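Local coordinates for 11S globulin seed storage protein (Amaranthus hypochondriacus, PDB 3QAC) that probably serves as a seed storage protein of the 11S globulin family, a nutrient reservoir built from paired cupin domains, at residues Ala297-Thr309 / Phe442-Gly454. Residues are numbered along the deposited sequence; the frame is centred on the assembly and turned at random.
Sequences ADVYTPEAGRLTT and FNRPETTLFRSSG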
loop_
_atom_site.group_PDB
_atom_site.type_symbol
_atom_site.label_atom_id
_atom_site.label_comp_id
_atom_site.label_asym_id
_atom_site.label_seq_id
_atom_site.Cartn_x
_atom_site.Cartn_y
_atom_site.Cartn_z
ATOM N N ALA A 297 -1.168 -7.063 30.329
ATOM C CA ALA A 297 -2.163 -6.006 30.212
ATOM C C ALA A 297 -1.541 -4.603 30.171
ATOM O O ALA A 297 -0.636 -4.294 30.945
ATOM C CB ALA A 297 -3.174 -6.111 31.350
ATOM N N ASP A 298 -2.025 -3.761 29.260
ATOM C CA ASP A 298 -1.554 -2.381 29.170
ATOM C C ASP A 298 -2.429 -1.535 30.056
ATOM O O ASP A 298 -2.055 -0.449 30.503
ATOM C CB ASP A 298 -1.671 -1.842 27.741
ATOM C CG ASP A 298 -1.299 -2.870 26.701
ATOM O OD1 ASP A 298 -0.101 -2.923 26.330
ATOM O OD2 ASP A 298 -2.210 -3.623 26.265
ATOM N N VAL A 299 -3.627 -2.042 30.282
ATOM C CA VAL A 299 -4.585 -1.340 31.088
ATOM C C VAL A 299 -5.179 -2.320 32.068
ATOM O O VAL A 299 -5.595 -3.415 31.692
ATOM C CB VAL A 299 -5.704 -0.736 30.218
ATOM C CG1 VAL A 299 -6.686 0.032 31.076
ATOM C CG2 VAL A 299 -5.114 0.172 29.137
ATOM N N TYR A 300 -5.151 -1.943 33.338
ATOM C CA TYR A 300 -6.021 -2.532 34.332
ATOM C C TYR A 300 -6.677 -1.403 35.117
ATOM O O TYR A 300 -6.075 -0.356 35.352
ATOM C CB TYR A 300 -5.287 -3.461 35.293
ATOM C CG TYR A 300 -6.176 -3.796 36.471
ATOM C CD1 TYR A 300 -5.821 -3.450 37.771
ATOM C CD2 TYR A 300 -7.407 -4.413 36.267
ATOM C CE1 TYR A 300 -6.658 -3.745 38.847
ATOM C CE2 TYR A 300 -8.250 -4.704 37.323
ATOM C CZ TYR A 300 -7.874 -4.373 38.613
ATOM O OH TYR A 300 -8.730 -4.673 39.652
ATOM N N THR A 301 -7.927 -1.610 35.498
ATOM C CA THR A 301 -8.603 -0.703 36.408
ATOM C C THR A 301 -9.364 -1.564 37.399
ATOM O O THR A 301 -10.239 -2.335 37.010
ATOM C CB THR A 301 -9.551 0.286 35.672
ATOM O OG1 THR A 301 -8.798 1.053 34.723
ATOM C CG2 THR A 301 -10.207 1.242 36.661
ATOM N N PRO A 302 -8.992 -1.461 38.684
ATOM C CA PRO A 302 -9.604 -2.151 39.824
ATOM C C PRO A 302 -11.102 -2.377 39.660
ATOM O O PRO A 302 -11.874 -1.417 39.665
ATOM C CB PRO A 302 -9.342 -1.182 40.974
ATOM C CG PRO A 302 -8.008 -0.586 40.634
ATOM C CD PRO A 302 -7.918 -0.548 39.116
ATOM N N GLU A 303 -11.500 -3.639 39.531
ATOM C CA GLU A 303 -12.908 -3.995 39.392
ATOM C C GLU A 303 -13.583 -3.277 38.224
ATOM O O GLU A 303 -14.768 -2.931 38.277
ATOM C CB GLU A 303 -13.655 -3.743 40.700
ATOM C CG GLU A 303 -13.315 -4.754 41.791
ATOM C CD GLU A 303 -13.960 -4.418 43.127
ATOM O OE1 GLU A 303 -13.982 -3.219 43.491
ATOM O OE2 GLU A 303 -14.438 -5.351 43.815
ATOM N N ALA A 304 -12.810 -3.046 37.168
ATOM C CA ALA A 304 -13.351 -2.568 35.903
ATOM C C ALA A 304 -12.995 -3.606 34.852
ATOM O O ALA A 304 -13.863 -4.116 34.148
ATOM C CB ALA A 304 -12.776 -1.215 35.548
ATOM N N GLY A 305 -11.704 -3.923 34.777
ATOM C CA GLY A 305 -11.195 -4.989 33.934
ATOM C C GLY A 305 -9.820 -4.688 33.348
ATOM O O GLY A 305 -9.039 -3.906 33.899
ATOM N N ARG A 306 -9.522 -5.301 32.211
ATOM C CA ARG A 306 -8.240 -5.075 31.572
ATOM C C ARG A 306 -8.286 -5.103 30.041
ATOM O O ARG A 306 -9.221 -5.636 29.409
ATOM C CB ARG A 306 -7.201 -6.075 32.081
ATOM C CG ARG A 306 -7.546 -7.506 31.800
ATOM C CD ARG A 306 -6.322 -8.377 31.935
ATOM N NE ARG A 306 -6.630 -9.648 32.583
ATOM C CZ ARG A 306 -6.945 -10.771 31.938
ATOM N NH1 ARG A 306 -7.207 -11.875 32.633
ATOM N NH2 ARG A 306 -7.006 -10.798 30.605
ATOM N N LEU A 307 -7.244 -4.525 29.463
ATOM C CA LEU A 307 -7.084 -4.448 28.034
ATOM C C LEU A 307 -5.661 -4.885 27.763
ATOM O O LEU A 307 -4.738 -4.451 28.439
ATOM C CB LEU A 307 -7.324 -3.012 27.584
ATOM C CG LEU A 307 -7.476 -2.717 26.110
ATOM C CD1 LEU A 307 -8.716 -3.445 25.547
ATOM C CD2 LEU A 307 -7.593 -1.222 25.941
ATOM N N THR A 308 -5.482 -5.775 26.802
ATOM C CA THR A 308 -4.163 -6.309 26.504
ATOM C C THR A 308 -3.938 -6.248 25.014
ATOM O O THR A 308 -4.713 -6.818 24.248
ATOM C CB THR A 308 -4.033 -7.762 26.977
ATOM O OG1 THR A 308 -4.166 -7.806 28.396
ATOM C CG2 THR A 308 -2.688 -8.331 26.592
ATOM N N THR A 309 -2.897 -5.536 24.597
ATOM C CA THR A 309 -2.672 -5.333 23.172
ATOM C C THR A 309 -1.603 -6.249 22.610
ATOM O O THR A 309 -0.611 -6.542 23.265
ATOM C CB THR A 309 -2.314 -3.879 22.831
ATOM O OG1 THR A 309 -1.008 -3.580 23.335
ATOM C CG2 THR A 309 -3.312 -2.930 23.442
ATOM N N PHE A 442 -12.324 16.034 34.688
ATOM C CA PHE A 442 -11.647 15.278 35.743
ATOM C C PHE A 442 -12.513 14.357 36.594
ATOM O O PHE A 442 -11.994 13.557 37.359
ATOM C CB PHE A 442 -10.836 16.222 36.624
ATOM C CG PHE A 442 -9.820 17.018 35.868
ATOM C CD1 PHE A 442 -8.620 16.442 35.472
ATOM C CD2 PHE A 442 -10.059 18.345 35.548
ATOM C CE1 PHE A 442 -7.670 17.174 34.774
ATOM C CE2 PHE A 442 -9.114 19.086 34.850
ATOM C CZ PHE A 442 -7.916 18.500 34.463
ATOM N N ASN A 443 -13.826 14.455 36.449
ATOM C CA ASN A 443 -14.736 13.607 37.212
ATOM C C ASN A 443 -14.516 12.128 36.975
ATOM O O ASN A 443 -15.010 11.289 37.721
ATOM C CB ASN A 443 -16.181 13.983 36.913
ATOM C CG ASN A 443 -16.556 15.277 37.554
ATOM O OD1 ASN A 443 -15.722 15.890 38.212
ATOM N ND2 ASN A 443 -17.803 15.707 37.384
ATOM N N ARG A 444 -13.758 11.816 35.933
ATOM C CA ARG A 444 -13.510 10.437 35.546
ATOM C C ARG A 444 -12.007 10.134 35.613
ATOM O O ARG A 444 -11.299 10.293 34.622
ATOM C CB ARG A 444 -14.053 10.204 34.136
ATOM C CG ARG A 444 -13.768 8.833 33.597
ATOM C CD ARG A 444 -14.277 7.793 34.545
ATOM N NE ARG A 444 -15.725 7.811 34.591
ATOM C CZ ARG A 444 -16.443 7.015 35.370
ATOM N NH1 ARG A 444 -15.828 6.149 36.168
ATOM N NH2 ARG A 444 -17.767 7.085 35.353
ATOM N N PRO A 445 -11.516 9.698 36.790
ATOM C CA PRO A 445 -10.079 9.533 37.037
ATOM C C PRO A 445 -9.516 8.241 36.463
ATOM O O PRO A 445 -8.300 8.111 36.316
ATOM C CB PRO A 445 -10.010 9.480 38.560
ATOM C CG PRO A 445 -11.289 8.798 38.930
ATOM C CD PRO A 445 -12.314 9.365 37.983
ATOM N N GLU A 446 -10.380 7.286 36.154
ATOM C CA GLU A 446 -9.899 6.027 35.600
ATOM C C GLU A 446 -9.373 6.208 34.183
ATOM O O GLU A 446 -9.684 7.187 33.515
ATOM C CB GLU A 446 -10.990 4.957 35.621
ATOM C CG GLU A 446 -11.369 4.494 37.017
ATOM C CD GLU A 446 -12.700 5.069 37.467
ATOM O OE1 GLU A 446 -12.868 6.307 37.421
ATOM O OE2 GLU A 446 -13.580 4.273 37.861
ATOM N N THR A 447 -8.567 5.250 33.750
ATOM C CA THR A 447 -8.016 5.213 32.406
ATOM C C THR A 447 -8.748 4.163 31.578
ATOM O O THR A 447 -8.589 2.967 31.817
ATOM C CB THR A 447 -6.514 4.836 32.433
ATOM O OG1 THR A 447 -5.747 5.949 32.893
ATOM C CG2 THR A 447 -6.043 4.461 31.049
ATOM N N THR A 448 -9.560 4.614 30.620
ATOM C CA THR A 448 -10.089 3.744 29.559
ATOM C C THR A 448 -11.159 2.763 30.015
ATOM O O THR A 448 -12.196 2.635 29.368
ATOM C CB THR A 448 -8.960 2.932 28.883
ATOM O OG1 THR A 448 -8.061 3.822 28.216
ATOM C CG2 THR A 448 -9.535 1.943 27.871
ATOM N N LEU A 449 -10.877 2.041 31.100
ATOM C CA LEU A 449 -11.825 1.105 31.697
ATOM C C LEU A 449 -12.345 1.659 33.015
ATOM O O LEU A 449 -11.561 2.073 33.869
ATOM C CB LEU A 449 -11.157 -0.237 31.935
ATOM C CG LEU A 449 -10.677 -0.919 30.660
ATOM C CD1 LEU A 449 -10.054 -2.254 30.984
ATOM C CD2 LEU A 449 -11.839 -1.091 29.704
ATOM N N PHE A 450 -13.667 1.672 33.164
ATOM C CA PHE A 450 -14.327 2.260 34.324
ATOM C C PHE A 450 -15.212 1.246 35.005
ATOM O O PHE A 450 -15.799 0.385 34.356
ATOM C CB PHE A 450 -15.251 3.400 33.903
ATOM C CG PHE A 450 -14.589 4.457 33.090
ATOM C CD1 PHE A 450 -15.350 5.309 32.310
ATOM C CD2 PHE A 450 -13.209 4.607 33.105
ATOM C CE1 PHE A 450 -14.748 6.298 31.562
ATOM C CE2 PHE A 450 -12.593 5.582 32.352
ATOM C CZ PHE A 450 -13.356 6.434 31.579
ATOM N N ARG A 451 -15.337 1.369 36.318
ATOM C CA ARG A 451 -16.349 0.622 37.024
ATOM C C ARG A 451 -17.640 1.419 36.945
ATOM O O ARG A 451 -17.662 2.613 37.252
ATOM C CB ARG A 451 -15.946 0.381 38.471
ATOM C CG ARG A 451 -16.841 -0.633 39.145
ATOM C CD ARG A 451 -17.443 -1.574 38.103
ATOM N NE ARG A 451 -18.596 -2.285 38.634
ATOM C CZ ARG A 451 -18.514 -3.395 39.362
ATOM N NH1 ARG A 451 -17.326 -3.923 39.640
ATOM N NH2 ARG A 451 -19.621 -3.976 39.811
ATOM N N SER A 452 -18.706 0.761 36.501
ATOM C CA SER A 452 -19.987 1.431 36.271
ATOM C C SER A 452 -21.150 0.710 36.955
ATOM O O SER A 452 -20.994 -0.402 37.470
ATOM C CB SER A 452 -20.267 1.573 34.767
ATOM O OG SER A 452 -19.374 2.504 34.168
ATOM N N SER A 453 -22.311 1.361 36.964
ATOM C CA SER A 453 -23.515 0.782 37.560
ATOM C C SER A 453 -24.514 0.340 36.478
ATOM O O SER A 453 -24.781 1.080 35.528
ATOM C CB SER A 453 -24.164 1.764 38.545
ATOM O OG SER A 453 -23.389 1.893 39.731
ATOM N N GLY A 454 -25.055 -0.868 36.626
ATOM C CA GLY A 454 -25.927 -1.443 35.617
ATOM C C GLY A 454 -27.348 -1.647 36.103
ATOM O O GLY A 454 -28.287 -1.663 35.306
HETATM O O HOH W 1 -7.593 3.372 35.609
#
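Leu-449 pushes its CD1 methyl against the hairpin 299-309, meeting the backbone at Arg-306 N (3.3 Å) and Gly-305 C and, farther off, Val-299 CG1 at 4.1 Å. Its CB lies beside the methyl of Ala-304, which also rests on the carbonyl carbon of Phe-450, CB to C 3.5 Å. Thr-301 meets segment 446-449 with both branches: OG1 stands 3.1 Å from Leu-449 O and shares a water with Thr-447 N, while CG2, anti to the backbone N, packs crosswise on Glu-446 CG at 3.5 Å. At the hairpin tip Arg-451 bends at chi2 (26°), its CD passing close to Glu-303 O so that NH1 bonds that oxygen at 3.1 Å, nearly straight (167°) and in the guanidinium plane. NE of the same group holds Ser-452 O, also in plane, so two carbonyls fix the guanidinium's rotation. A leucine in place of Arg-451 would probably leave Glu-303 O without this donor and the hairpin tip less firmly tied to the C-terminal chain. The tip itself is shaped by a classic beta bulge, Ala-304 and Gly-305 both giving their N-H to Thr-301 O. Within this cupin domain, the hairpin edges one sheet, with strand 305-310 next to 324-330; strand 449-450 pairs with 335-341 in the other sheet, and Leu-307, from the first sheet, joins Thr-448 in touching Met-336 and Phe-408 of the second.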